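Local atomic coordinates of peroxisomal acyl-CoA oxidase 1A (Solanum lycopersicum, PDB entry 2FON), a protein that probably catalyses the FAD-dependent oxidation of acyl-CoA that opens fatty-acid beta-oxidation in the peroxisome. Residues B[64-69]-B[86-91]; B[53-57]-B[103-108]; B[58-62]-B[628-632]; B[121-126]-B[145-151]. All coordinates share one frame; numbering follows the deposited sequence.

Contact 1 (B[64-69]-B[86-91]); sequences DPGFSK and RKAAYA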
loop_
_atom_site.group_PDB
_atom_site.type_symbol
_atom_site.label_atom_id
_atom_site.label_comp_id
_atom_site.label_asym_id
_atom_site.label_seq_id
_atom_site.Cartn_x
_atom_site.Cartn_y
_atom_site.Cartn_z
ATOM N N ASP B 64 20.071 24.992 -5.572
ATOM C CA ASP B 64 20.687 25.032 -6.863
ATOM C C ASP B 64 19.712 24.704 -7.952
ATOM O O ASP B 64 19.305 23.512 -8.130
ATOM C CB ASP B 64 21.881 24.091 -6.973
ATOM C CG ASP B 64 22.644 24.225 -8.366
ATOM O OD1 ASP B 64 22.057 24.740 -9.390
ATOM O OD2 ASP B 64 23.830 23.788 -8.434
ATOM N N PRO B 65 19.394 25.746 -8.751
ATOM C CA PRO B 65 18.444 25.673 -9.876
ATOM C C PRO B 65 18.508 24.328 -10.567
ATOM O O PRO B 65 17.465 23.691 -10.725
ATOM C CB PRO B 65 18.917 26.789 -10.801
ATOM C CG PRO B 65 19.418 27.812 -9.855
ATOM C CD PRO B 65 19.953 27.093 -8.615
ATOM N N GLY B 66 19.717 23.898 -10.929
ATOM C CA GLY B 66 19.946 22.685 -11.706
ATOM C C GLY B 66 19.573 21.375 -11.039
ATOM O O GLY B 66 19.606 20.343 -11.677
ATOM N N PHE B 67 19.217 21.387 -9.758
ATOM C CA PHE B 67 18.655 20.197 -9.119
ATOM C C PHE B 67 17.176 20.289 -8.803
ATOM O O PHE B 67 16.672 19.468 -8.039
ATOM C CB PHE B 67 19.390 19.915 -7.818
ATOM C CG PHE B 67 20.808 19.540 -8.010
ATOM C CD1 PHE B 67 21.818 20.223 -7.316
ATOM C CD2 PHE B 67 21.159 18.498 -8.897
ATOM C CE1 PHE B 67 23.161 19.895 -7.495
ATOM C CE2 PHE B 67 22.513 18.148 -9.083
ATOM C CZ PHE B 67 23.516 18.860 -8.349
ATOM N N SER B 68 16.476 21.270 -9.360
ATOM C CA SER B 68 15.044 21.409 -9.159
ATOM C C SER B 68 14.253 20.153 -9.578
ATOM O O SER B 68 14.542 19.520 -10.600
ATOM C CB SER B 68 14.546 22.616 -9.947
ATOM O OG SER B 68 13.152 22.539 -10.186
ATOM N N LYS B 69 13.237 19.803 -8.811
ATOM C CA LYS B 69 12.369 18.696 -9.180
ATOM C C LYS B 69 11.104 19.251 -9.753
ATOM O O LYS B 69 10.152 18.536 -9.964
ATOM C CB LYS B 69 12.070 17.804 -7.974
ATOM C CG LYS B 69 13.325 17.320 -7.288
ATOM C CD LYS B 69 13.134 16.121 -6.347
ATOM C CE LYS B 69 12.320 16.440 -5.062
ATOM N NZ LYS B 69 13.084 16.023 -3.813
ATOM N N ARG B 86 20.754 14.658 -17.658
ATOM C CA ARG B 86 21.220 16.002 -17.406
ATOM C C ARG B 86 21.648 16.256 -15.985
ATOM O O ARG B 86 22.753 16.759 -15.744
ATOM C CB ARG B 86 20.118 16.970 -17.718
ATOM C CG ARG B 86 20.640 18.373 -17.948
ATOM C CD ARG B 86 19.566 19.354 -17.786
ATOM N NE ARG B 86 19.578 19.657 -16.378
ATOM C CZ ARG B 86 18.583 19.438 -15.539
ATOM N NH1 ARG B 86 17.459 18.909 -15.969
ATOM N NH2 ARG B 86 18.733 19.757 -14.271
ATOM N N LYS B 87 20.751 15.925 -15.049
ATOM C CA LYS B 87 21.027 16.017 -13.643
ATOM C C LYS B 87 22.159 15.071 -13.272
ATOM O O LYS B 87 23.027 15.416 -12.524
ATOM C CB LYS B 87 19.802 15.615 -12.907
ATOM C CG LYS B 87 19.065 16.689 -12.149
ATOM C CD LYS B 87 17.800 15.989 -11.571
ATOM C CE LYS B 87 16.695 16.946 -11.190
ATOM N NZ LYS B 87 15.329 16.351 -11.331
ATOM N N ALA B 88 22.169 13.861 -13.818
ATOM C CA ALA B 88 23.266 12.947 -13.517
ATOM C C ALA B 88 24.698 13.538 -13.868
ATOM O O ALA B 88 25.640 13.507 -13.033
ATOM C CB ALA B 88 23.012 11.593 -14.160
ATOM N N ALA B 89 24.820 14.086 -15.076
ATOM C CA ALA B 89 25.983 14.815 -15.495
ATOM C C ALA B 89 26.254 16.007 -14.597
ATOM O O ALA B 89 27.424 16.244 -14.177
ATOM C CB ALA B 89 25.817 15.286 -16.941
ATOM N N TYR B 90 25.211 16.789 -14.313
ATOM C CA TYR B 90 25.462 18.049 -13.598
ATOM C C TYR B 90 26.017 17.720 -12.214
ATOM O O TYR B 90 27.000 18.318 -11.775
ATOM C CB TYR B 90 24.238 18.970 -13.578
ATOM C CG TYR B 90 24.438 20.240 -12.803
ATOM C CD1 TYR B 90 25.272 21.232 -13.274
ATOM C CD2 TYR B 90 23.809 20.446 -11.588
ATOM C CE1 TYR B 90 25.499 22.382 -12.573
ATOM C CE2 TYR B 90 23.990 21.599 -10.881
ATOM C CZ TYR B 90 24.855 22.584 -11.381
ATOM O OH TYR B 90 25.082 23.773 -10.687
ATOM N N ALA B 91 25.417 16.746 -11.551
ATOM C CA ALA B 91 25.886 16.270 -10.272
ATOM C C ALA B 91 27.328 15.773 -10.342
ATOM O O ALA B 91 28.131 16.129 -9.509
ATOM C CB ALA B 91 24.959 15.177 -9.750
#
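Tyr90 and Asp64 join the loop 64-69 to helix 77-97 through a hydrogen bond: Tyr90 OH donates to Asp64 OD2 over 2.6 Å, using the syn lone pair of that oxygen. The carboxylate stands at right angles to the tyrosine ring, and OD2 lies at the ring's edge. The other carboxylate oxygen, Asp64 OD1, takes Gly66 N at 2.9 Å, an Asx turn, so one side chain both folds the loop and ties it to the helix. A weaker bond of 3.3 Å runs from Lys87 NZ to Ser68 O; the main partner of this ammonium is Glu114. The apolar part centres on Phe67. With CG anti to its carbonyl carbon (chi1 -66°), the CB leads off from the helix but the ring swings back, and Tyr90 CE2 sits above one ring face, toward the rim. The two rings are oblique, centroids 5.1 Å apart. At the Phe67 edge lie Ala91 CB, 3.9 Å from Phe67 CE2, and Lys87 CG. The loop, which joins helix 48-62 to helix 77-97, thus lies against the latter, while helix 102-112 adds Val112 against Phe67 and Leu108 against Ala91.

Contact 2 (B[53-57]-B[103-108]); sequences LTDRI and EEATML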
loop_
_atom_site.group_PDB
_atom_site.type_symbol
_atom_site.label_atom_id
_atom_site.label_comp_id
_atom_site.label_asym_id
_atom_site.label_seq_id
_atom_site.Cartn_x
_atom_site.Cartn_y
_atom_site.Cartn_z
ATOM N N LEU B 53 27.817 17.400 7.686
ATOM C CA LEU B 53 27.954 16.958 6.305
ATOM C C LEU B 53 26.586 16.832 5.659
ATOM O O LEU B 53 26.375 17.284 4.529
ATOM C CB LEU B 53 28.676 15.614 6.279
ATOM C CG LEU B 53 29.121 15.003 4.951
ATOM C CD1 LEU B 53 30.462 14.302 5.149
ATOM C CD2 LEU B 53 28.062 13.996 4.362
ATOM N N THR B 54 25.643 16.222 6.366
ATOM C CA THR B 54 24.306 16.215 5.843
ATOM C C THR B 54 23.851 17.659 5.623
ATOM O O THR B 54 23.382 18.006 4.528
ATOM C CB THR B 54 23.328 15.475 6.757
ATOM O OG1 THR B 54 23.816 14.153 6.987
ATOM C CG2 THR B 54 21.959 15.380 6.111
ATOM N N ASP B 55 24.023 18.514 6.625
ATOM C CA ASP B 55 23.441 19.840 6.516
ATOM C C ASP B 55 23.968 20.679 5.350
ATOM O O ASP B 55 23.217 21.421 4.712
ATOM C CB ASP B 55 23.620 20.622 7.811
ATOM C CG ASP B 55 22.795 21.880 7.840
ATOM O OD1 ASP B 55 21.562 21.772 7.634
ATOM O OD2 ASP B 55 23.376 22.971 8.073
ATOM N N ARG B 56 25.261 20.566 5.083
ATOM C CA ARG B 56 25.886 21.423 4.093
ATOM C C ARG B 56 25.639 20.872 2.671
ATOM O O ARG B 56 25.612 21.637 1.709
ATOM C CB ARG B 56 27.380 21.595 4.430
ATOM C CG ARG B 56 28.335 21.897 3.262
ATOM C CD ARG B 56 29.800 22.100 3.771
ATOM N NE ARG B 56 30.320 20.944 4.526
ATOM C CZ ARG B 56 30.798 19.823 3.970
ATOM N NH1 ARG B 56 30.871 19.676 2.641
ATOM N NH2 ARG B 56 31.211 18.844 4.762
ATOM N N ILE B 57 25.467 19.561 2.533
ATOM C CA ILE B 57 25.309 19.005 1.208
ATOM C C ILE B 57 23.833 19.101 0.791
ATOM O O ILE B 57 23.509 19.452 -0.323
ATOM C CB ILE B 57 25.784 17.566 1.150
ATOM C CG1 ILE B 57 27.253 17.483 1.532
ATOM C CG2 ILE B 57 25.496 16.977 -0.229
ATOM C CD1 ILE B 57 28.197 18.039 0.525
ATOM N N GLU B 103 32.336 9.771 0.174
ATOM C CA GLU B 103 31.296 9.882 1.192
ATOM C C GLU B 103 30.389 11.065 0.845
ATOM O O GLU B 103 29.165 10.903 0.684
ATOM C CB GLU B 103 31.932 9.976 2.570
ATOM C CG GLU B 103 31.144 10.625 3.668
ATOM C CD GLU B 103 32.064 10.987 4.870
ATOM O OE1 GLU B 103 31.601 10.960 6.050
ATOM O OE2 GLU B 103 33.260 11.310 4.615
ATOM N N GLU B 104 31.002 12.227 0.649
ATOM C CA GLU B 104 30.247 13.427 0.300
ATOM C C GLU B 104 29.382 13.291 -0.969
ATOM O O GLU B 104 28.224 13.722 -0.969
ATOM C CB GLU B 104 31.179 14.599 0.183
ATOM C CG GLU B 104 31.472 15.186 1.501
ATOM C CD GLU B 104 32.613 16.216 1.438
ATOM O OE1 GLU B 104 33.553 16.039 0.626
ATOM O OE2 GLU B 104 32.567 17.210 2.211
ATOM N N ALA B 105 29.957 12.684 -2.010
ATOM C CA ALA B 105 29.278 12.362 -3.243
ATOM C C ALA B 105 28.108 11.434 -3.022
ATOM O O ALA B 105 27.084 11.529 -3.727
ATOM C CB ALA B 105 30.235 11.739 -4.214
ATOM N N THR B 106 28.220 10.515 -2.073
ATOM C CA THR B 106 27.025 9.680 -1.790
ATOM C C THR B 106 25.831 10.564 -1.324
ATOM O O THR B 106 24.711 10.496 -1.889
ATOM C CB THR B 106 27.313 8.584 -0.738
ATOM O OG1 THR B 106 28.613 8.015 -0.985
ATOM C CG2 THR B 106 26.307 7.531 -0.816
ATOM N N MET B 107 26.106 11.372 -0.300
ATOM C CA MET B 107 25.229 12.370 0.197
ATOM C C MET B 107 24.695 13.191 -0.978
ATOM O O MET B 107 23.487 13.325 -1.128
ATOM C CB MET B 107 26.008 13.270 1.174
ATOM C CG MET B 107 25.317 13.629 2.511
ATOM S SD MET B 107 24.597 12.169 3.342
ATOM C CE MET B 107 24.619 12.605 5.086
ATOM N N LEU B 108 25.573 13.748 -1.813
ATOM C CA LEU B 108 25.111 14.638 -2.853
ATOM C C LEU B 108 24.075 13.943 -3.715
ATOM O O LEU B 108 22.980 14.486 -3.992
ATOM C CB LEU B 108 26.230 15.173 -3.713
ATOM C CG LEU B 108 25.690 16.261 -4.636
ATOM C CD1 LEU B 108 26.587 17.478 -4.770
ATOM C CD2 LEU B 108 25.357 15.699 -5.977
#
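Glu103 opens the contact by laying its carboxylate beside a leucine methyl: Leu53 CD1 is 3.6 Å from Glu103 OE1, a van der Waals touch between a methyl and a carboxylate oxygen at the exposed margin. One residue on, Glu104 does two jobs. Its CG rests against Leu53 CD1 at 3.9 Å, and its carboxylate makes a salt bridge with Arg56. Arg56 NH1 donates to Glu104 OE2 over 3.0 Å at an N-H...O angle of 153°, and NH2 adds a weak bond to the same oxygen. OE2 lies at the guanidinium edge, nearly in its plane, but is itself met from above the carboxylate plane, the two flat groups being turned 75° apart. The arginine chain, bent at chi3, brings its end round to this acid; Glu52 pairs with NH2 as well, and Ser101 N holds Glu104 OE1. A glutamine in place of Glu104 would probably leave Arg56 with only part of its compensating charge, weakening this tie between the helices. Met107 sets its CB toward the facing helix, 4.0 Å from Ile57 CG2, and its bent chain lays CG against Leu53 CD2. That same isoleucine methyl, carried anti to the backbone N, also reaches Leu108, whose CB is again 4.0 Å away. The axes of the two short helix segments approach to 9.8 Å and cross at -56°, with Leu53 and Ile57 on one and Glu104 and Leu108 on the other spaced by four. This is consistent with ridges-into-grooves packing of i±4 ridges, inside the helical N-terminal domain of the acyl-CoA oxidase fold.

Contact 3 (B[58-62]-B[628-632]); sequences SKLVA and YTDHY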
loop_
_atom_site.group_PDB
_atom_site.type_symbol
_atom_site.label_atom_id
_atom_site.label_comp_id
_atom_site.label_asym_id
_atom_site.label_seq_id
_atom_site.Cartn_x
_atom_site.Cartn_y
_atom_site.Cartn_z
ATOM N N SER B 58 22.964 18.752 1.729
ATOM C CA SER B 58 21.565 19.124 1.750
ATOM C C SER B 58 21.278 20.454 1.113
ATOM O O SER B 58 20.570 20.514 0.124
ATOM C CB SER B 58 21.127 19.261 3.199
ATOM O OG SER B 58 20.483 18.101 3.551
ATOM N N LYS B 59 21.774 21.519 1.740
ATOM C CA LYS B 59 21.348 22.850 1.407
ATOM C C LYS B 59 21.968 23.269 0.107
ATOM O O LYS B 59 21.439 24.107 -0.642
ATOM C CB LYS B 59 21.686 23.805 2.536
ATOM C CG LYS B 59 20.454 24.032 3.369
ATOM C CD LYS B 59 20.796 24.354 4.816
ATOM C CE LYS B 59 19.626 23.902 5.695
ATOM N NZ LYS B 59 19.728 24.572 7.021
ATOM N N LEU B 60 23.070 22.622 -0.178
ATOM C CA LEU B 60 23.763 22.896 -1.380
ATOM C C LEU B 60 23.082 22.215 -2.581
ATOM O O LEU B 60 23.147 22.705 -3.696
ATOM C CB LEU B 60 25.170 22.409 -1.189
ATOM C CG LEU B 60 26.051 22.622 -2.372
ATOM C CD1 LEU B 60 27.403 23.103 -1.832
ATOM C CD2 LEU B 60 26.088 21.305 -3.273
ATOM N N VAL B 61 22.449 21.073 -2.358
ATOM C CA VAL B 61 21.638 20.477 -3.401
ATOM C C VAL B 61 20.381 21.330 -3.609
ATOM O O VAL B 61 20.047 21.714 -4.753
ATOM C CB VAL B 61 21.323 18.991 -3.148
ATOM C CG1 VAL B 61 20.471 18.481 -4.242
ATOM C CG2 VAL B 61 22.597 18.215 -3.227
ATOM N N ALA B 62 19.758 21.675 -2.483
ATOM C CA ALA B 62 18.486 22.378 -2.382
ATOM C C ALA B 62 18.487 23.757 -3.004
ATOM O O ALA B 62 17.480 24.214 -3.520
ATOM C CB ALA B 62 18.076 22.466 -0.934
ATOM N N TYR B 628 15.087 18.096 7.105
ATOM C CA TYR B 628 14.844 18.062 5.661
ATOM C C TYR B 628 14.421 19.367 5.099
ATOM O O TYR B 628 13.603 20.089 5.705
ATOM C CB TYR B 628 13.719 17.144 5.349
ATOM C CG TYR B 628 14.018 15.749 5.674
ATOM C CD1 TYR B 628 13.073 14.977 6.350
ATOM C CD2 TYR B 628 15.213 15.179 5.282
ATOM C CE1 TYR B 628 13.326 13.650 6.634
ATOM C CE2 TYR B 628 15.495 13.857 5.580
ATOM C CZ TYR B 628 14.551 13.087 6.271
ATOM O OH TYR B 628 14.790 11.770 6.592
ATOM N N THR B 629 14.927 19.657 3.918
ATOM C CA THR B 629 14.500 20.846 3.239
ATOM C C THR B 629 13.187 20.554 2.523
ATOM O O THR B 629 12.834 19.419 2.255
ATOM C CB THR B 629 15.507 21.252 2.166
ATOM O OG1 THR B 629 15.495 20.255 1.100
ATOM C CG2 THR B 629 16.901 21.455 2.747
ATOM N N ASP B 630 12.471 21.609 2.175
ATOM C CA ASP B 630 11.316 21.514 1.316
ATOM C C ASP B 630 11.668 20.899 -0.061
ATOM O O ASP B 630 10.896 20.127 -0.604
ATOM C CB ASP B 630 10.684 22.899 1.182
ATOM C CG ASP B 630 9.838 23.264 2.398
ATOM O OD1 ASP B 630 9.768 22.470 3.375
ATOM O OD2 ASP B 630 9.240 24.363 2.415
ATOM N N HIS B 631 12.826 21.229 -0.611
ATOM C CA HIS B 631 13.208 20.676 -1.844
ATOM C C HIS B 631 13.234 19.131 -1.702
ATOM O O HIS B 631 12.747 18.392 -2.569
ATOM C CB HIS B 631 14.565 21.208 -2.230
ATOM C CG HIS B 631 15.129 20.564 -3.445
ATOM N ND1 HIS B 631 15.803 19.359 -3.405
ATOM C CD2 HIS B 631 15.124 20.953 -4.743
ATOM C CE1 HIS B 631 16.184 19.033 -4.632
ATOM N NE2 HIS B 631 15.780 19.978 -5.461
ATOM N N TYR B 632 13.762 18.643 -0.587
ATOM C CA TYR B 632 14.005 17.243 -0.473
ATOM C C TYR B 632 12.724 16.578 -0.194
ATOM O O TYR B 632 12.428 15.525 -0.761
ATOM C CB TYR B 632 14.996 16.941 0.606
ATOM C CG TYR B 632 15.331 15.474 0.714
ATOM C CD1 TYR B 632 15.726 14.719 -0.404
ATOM C CD2 TYR B 632 15.220 14.821 1.931
ATOM C CE1 TYR B 632 16.012 13.411 -0.292
ATOM C CE2 TYR B 632 15.489 13.493 2.031
ATOM C CZ TYR B 632 15.862 12.802 0.935
ATOM O OH TYR B 632 16.153 11.492 1.126
#
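The N-terminal cap of the short helix 630-633 is where this contact forms, with Thr629 and His631 closing on Ala62 in the last turn of helix 48-62. Thr629 is the N-cap residue: its OG1 accepts from Tyr632 N at 2.9 Å, with an N-H...O angle of 144°. The first torsion (chi1 68°) sets that oxygen between the backbone N and the carbonyl carbon, turned toward the first turn, and places CG2 beside the backbone N. Both branches then bear on the same methyl, Ala62 CB lying 4.0 Å from Thr629 OG1 and also 4.0 Å from Thr629 CG2. A valine here has no hydroxyl to receive Tyr632 N, and the start of helix 630-633 would probably be held less firmly without that cap. His631, two residues on, meets the same alanine. Its CB is 3.9 Å from Ala62 CB, and its ring offers a face to Ala62 CA, a CH-pi contact 4.2 Å from the ring centroid and 22° off the normal. The ring is not left to packing alone, since NE2 is hydrogen-bonded to Phe67 O in the loop that follows helix 48-62. What results is a capped helix start docked on a helix C-terminal end, joining the N-terminal domain to a late part of the C-terminal region across more than 560 residues of chain.

Contact 4 (B[121-126]-B[145-151]); sequences HWGMFI and AYKMQII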
loop_
_atom_site.group_PDB
_atom_site.type_symbol
_atom_site.label_atom_id
_atom_site.label_comp_id
_atom_site.label_asym_id
_atom_site.label_seq_id
_atom_site.Cartn_x
_atom_site.Cartn_y
_atom_site.Cartn_z
ATOM N N HIS B 121 26.036 1.983 -10.488
ATOM C CA HIS B 121 27.440 2.058 -10.804
ATOM C C HIS B 121 28.225 2.155 -9.486
ATOM O O HIS B 121 28.966 1.240 -9.164
ATOM C CB HIS B 121 27.645 3.229 -11.750
ATOM C CG HIS B 121 29.071 3.611 -11.973
ATOM N ND1 HIS B 121 29.819 3.120 -13.026
ATOM C CD2 HIS B 121 29.874 4.466 -11.304
ATOM C CE1 HIS B 121 31.036 3.626 -12.970
ATOM N NE2 HIS B 121 31.097 4.446 -11.936
ATOM N N TRP B 122 28.014 3.213 -8.697
ATOM C CA TRP B 122 28.611 3.345 -7.370
ATOM C C TRP B 122 28.124 2.331 -6.346
ATOM O O TRP B 122 28.889 1.872 -5.500
ATOM C CB TRP B 122 28.322 4.725 -6.858
ATOM C CG TRP B 122 28.950 5.725 -7.764
ATOM C CD1 TRP B 122 28.324 6.472 -8.731
ATOM C CD2 TRP B 122 30.343 6.039 -7.841
ATOM N NE1 TRP B 122 29.262 7.265 -9.370
ATOM C CE2 TRP B 122 30.499 7.008 -8.859
ATOM C CE3 TRP B 122 31.464 5.625 -7.121
ATOM C CZ2 TRP B 122 31.722 7.555 -9.202
ATOM C CZ3 TRP B 122 32.723 6.189 -7.452
ATOM C CH2 TRP B 122 32.831 7.143 -8.488
ATOM N N GLY B 123 26.852 1.952 -6.470
ATOM C CA GLY B 123 26.179 1.207 -5.444
ATOM C C GLY B 123 26.373 -0.270 -5.562
ATOM O O GLY B 123 26.371 -0.932 -4.547
ATOM N N MET B 124 26.532 -0.809 -6.781
ATOM C CA MET B 124 26.663 -2.268 -6.960
ATOM C C MET B 124 27.834 -2.686 -7.867
ATOM O O MET B 124 28.531 -3.650 -7.550
ATOM C CB MET B 124 25.371 -2.884 -7.496
ATOM C CG MET B 124 24.171 -2.870 -6.544
ATOM S SD MET B 124 24.129 -4.139 -5.220
ATOM C CE MET B 124 23.575 -5.624 -6.079
ATOM N N PHE B 125 28.045 -1.971 -8.983
ATOM C CA PHE B 125 29.070 -2.310 -9.971
ATOM C C PHE B 125 30.451 -2.169 -9.367
ATOM O O PHE B 125 31.250 -3.082 -9.435
ATOM C CB PHE B 125 28.910 -1.431 -11.217
ATOM C CG PHE B 125 29.999 -1.590 -12.260
ATOM C CD1 PHE B 125 29.989 -2.669 -13.148
ATOM C CD2 PHE B 125 31.002 -0.623 -12.395
ATOM C CE1 PHE B 125 30.959 -2.806 -14.153
ATOM C CE2 PHE B 125 32.005 -0.753 -13.380
ATOM C CZ PHE B 125 31.980 -1.858 -14.264
ATOM N N ILE B 126 30.759 -1.035 -8.759
ATOM C CA ILE B 126 32.021 -0.923 -8.096
ATOM C C ILE B 126 32.141 -1.905 -6.918
ATOM O O ILE B 126 33.138 -2.623 -6.835
ATOM C CB ILE B 126 32.237 0.463 -7.636
ATOM C CG1 ILE B 126 32.340 1.362 -8.871
ATOM C CG2 ILE B 126 33.470 0.503 -6.697
ATOM C CD1 ILE B 126 33.043 2.712 -8.638
ATOM N N ALA B 145 36.153 3.085 -13.602
ATOM C CA ALA B 145 34.861 3.340 -12.952
ATOM C C ALA B 145 34.860 4.573 -12.034
ATOM O O ALA B 145 33.845 5.245 -11.965
ATOM C CB ALA B 145 34.419 2.120 -12.184
ATOM N N TYR B 146 35.967 4.838 -11.320
ATOM C CA TYR B 146 36.058 6.003 -10.421
ATOM C C TYR B 146 35.958 7.326 -11.137
ATOM O O TYR B 146 35.367 8.279 -10.604
ATOM C CB TYR B 146 37.295 6.002 -9.531
ATOM C CG TYR B 146 37.230 5.017 -8.403
ATOM C CD1 TYR B 146 38.392 4.500 -7.808
ATOM C CD2 TYR B 146 36.024 4.567 -7.957
ATOM C CE1 TYR B 146 38.325 3.558 -6.761
ATOM C CE2 TYR B 146 35.926 3.642 -6.935
ATOM C CZ TYR B 146 37.062 3.129 -6.335
ATOM O OH TYR B 146 36.864 2.214 -5.305
ATOM N N LYS B 147 36.511 7.381 -12.350
ATOM C CA LYS B 147 36.375 8.579 -13.201
ATOM C C LYS B 147 35.255 8.453 -14.200
ATOM O O LYS B 147 35.092 9.318 -15.054
ATOM C CB LYS B 147 37.657 8.899 -13.956
ATOM C CG LYS B 147 38.798 9.225 -13.075
ATOM C CD LYS B 147 40.061 9.121 -13.859
ATOM C CE LYS B 147 41.129 8.338 -13.116
ATOM N NZ LYS B 147 42.377 8.371 -13.968
ATOM N N MET B 148 34.509 7.360 -14.144
ATOM C CA MET B 148 33.410 7.206 -15.062
ATOM C C MET B 148 33.856 7.297 -16.477
ATOM O O MET B 148 33.137 7.857 -17.278
ATOM C CB MET B 148 32.323 8.276 -14.844
ATOM C CG MET B 148 31.707 8.260 -13.447
ATOM S SD MET B 148 30.094 9.038 -13.321
ATOM C CE MET B 148 29.184 7.731 -14.117
ATOM N N GLN B 149 35.032 6.772 -16.802
ATOM C CA GLN B 149 35.354 6.481 -18.197
ATOM C C GLN B 149 34.599 5.233 -18.648
ATOM O O GLN B 149 34.650 4.884 -19.814
ATOM C CB GLN B 149 36.849 6.293 -18.417
ATOM C CG GLN B 149 37.701 7.603 -18.248
ATOM C CD GLN B 149 39.147 7.332 -17.892
ATOM O OE1 GLN B 149 39.823 6.512 -18.521
ATOM N NE2 GLN B 149 39.620 7.998 -16.859
ATOM N N ILE B 150 33.905 4.560 -17.726
ATOM C CA ILE B 150 32.998 3.476 -18.062
ATOM C C ILE B 150 31.835 3.538 -17.118
ATOM O O ILE B 150 31.967 4.027 -16.026
ATOM C CB ILE B 150 33.622 2.064 -17.946
ATOM C CG1 ILE B 150 33.868 1.690 -16.479
ATOM C CG2 ILE B 150 34.873 1.898 -18.850
ATOM C CD1 ILE B 150 34.346 0.228 -16.320
ATOM N N ILE B 151 30.686 3.038 -17.549
ATOM C CA ILE B 151 29.527 3.068 -16.713
ATOM C C ILE B 151 28.937 1.682 -16.629
ATOM O O ILE B 151 28.554 1.085 -17.632
ATOM C CB ILE B 151 28.523 4.075 -17.179
ATOM C CG1 ILE B 151 29.136 5.461 -17.060
ATOM C CG2 ILE B 151 27.292 3.978 -16.312
ATOM C CD1 ILE B 151 28.441 6.549 -17.877
#
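Ala145 O is gripped by two donors: His121 NE2 donates to it over 2.9 Å, and Met148 N reaches it with a weak bond. The second belongs to a Schellman motif, in which Met148, with positive phi, is where the chain leaves helical geometry after helix 135-146. The histidine bond therefore clips helix 118-132 to the very turn where its partner helix stops. The oxygen lies almost in the imidazole plane, while the donor is tilted 28° from the carbonyl plane; the N-H...O angle is 145°. The other ring nitrogen, ND1, is hydrogen-bonded with Gly152 N, so bonds at both nitrogens fix the rotation of the imidazole, and Met148 CE lies over one face. Trp122, with CG anti to its carbonyl carbon (chi1 -62°), swings its six-membered ring toward the helix end: CH2 meets Tyr146 O at the indole edge, and CZ3 is 3.7 Å from Tyr146 CD2. Met148 SD stands beside the indole in an oblique Met-aromatic contact, and Arg109 makes a cation-pi pair with the same side chain. Ala145 CB is touched by Phe125 CE2 at 3.9 Å and by Ile126 CD1 at 3.8 Å. Phe125 also turns its edge to Ile150 CD1, and its side chain is about 5 Å from that of Tyr154, an FAD-binding residue, and about 9 Å from the bound FAD. The chain runs from Ile151 directly into strand 152-155, which carries Tyr154. Ile126 CD1 ends 3.5 Å from Tyr146 CE2, oblique to the phenol ring.

Contacts 1 to 3 cluster: 2 and 3 share helix 48-62, and contact 1 holds the loop that follows it; Leu108 of contact 2 touches Ala91 of contact 1 as well as Leu60 and Val61 of contact 3. Lys69 and Phe67 also give contact 1 polar ties to His631. Contact 4 stands apart, its nearest atoms about 6 Å from contact 1, and is the buried one, relying on aromatic and aliphatic groups around one histidine bond. Contact 3 is a surface contact without polar bonds between its segments, whereas the partly buried contacts 1 and 2 combine apolar centres with a tyrosine-carboxylate bond and a salt bridge. Contacts 1 and 4 both reach the second subunit.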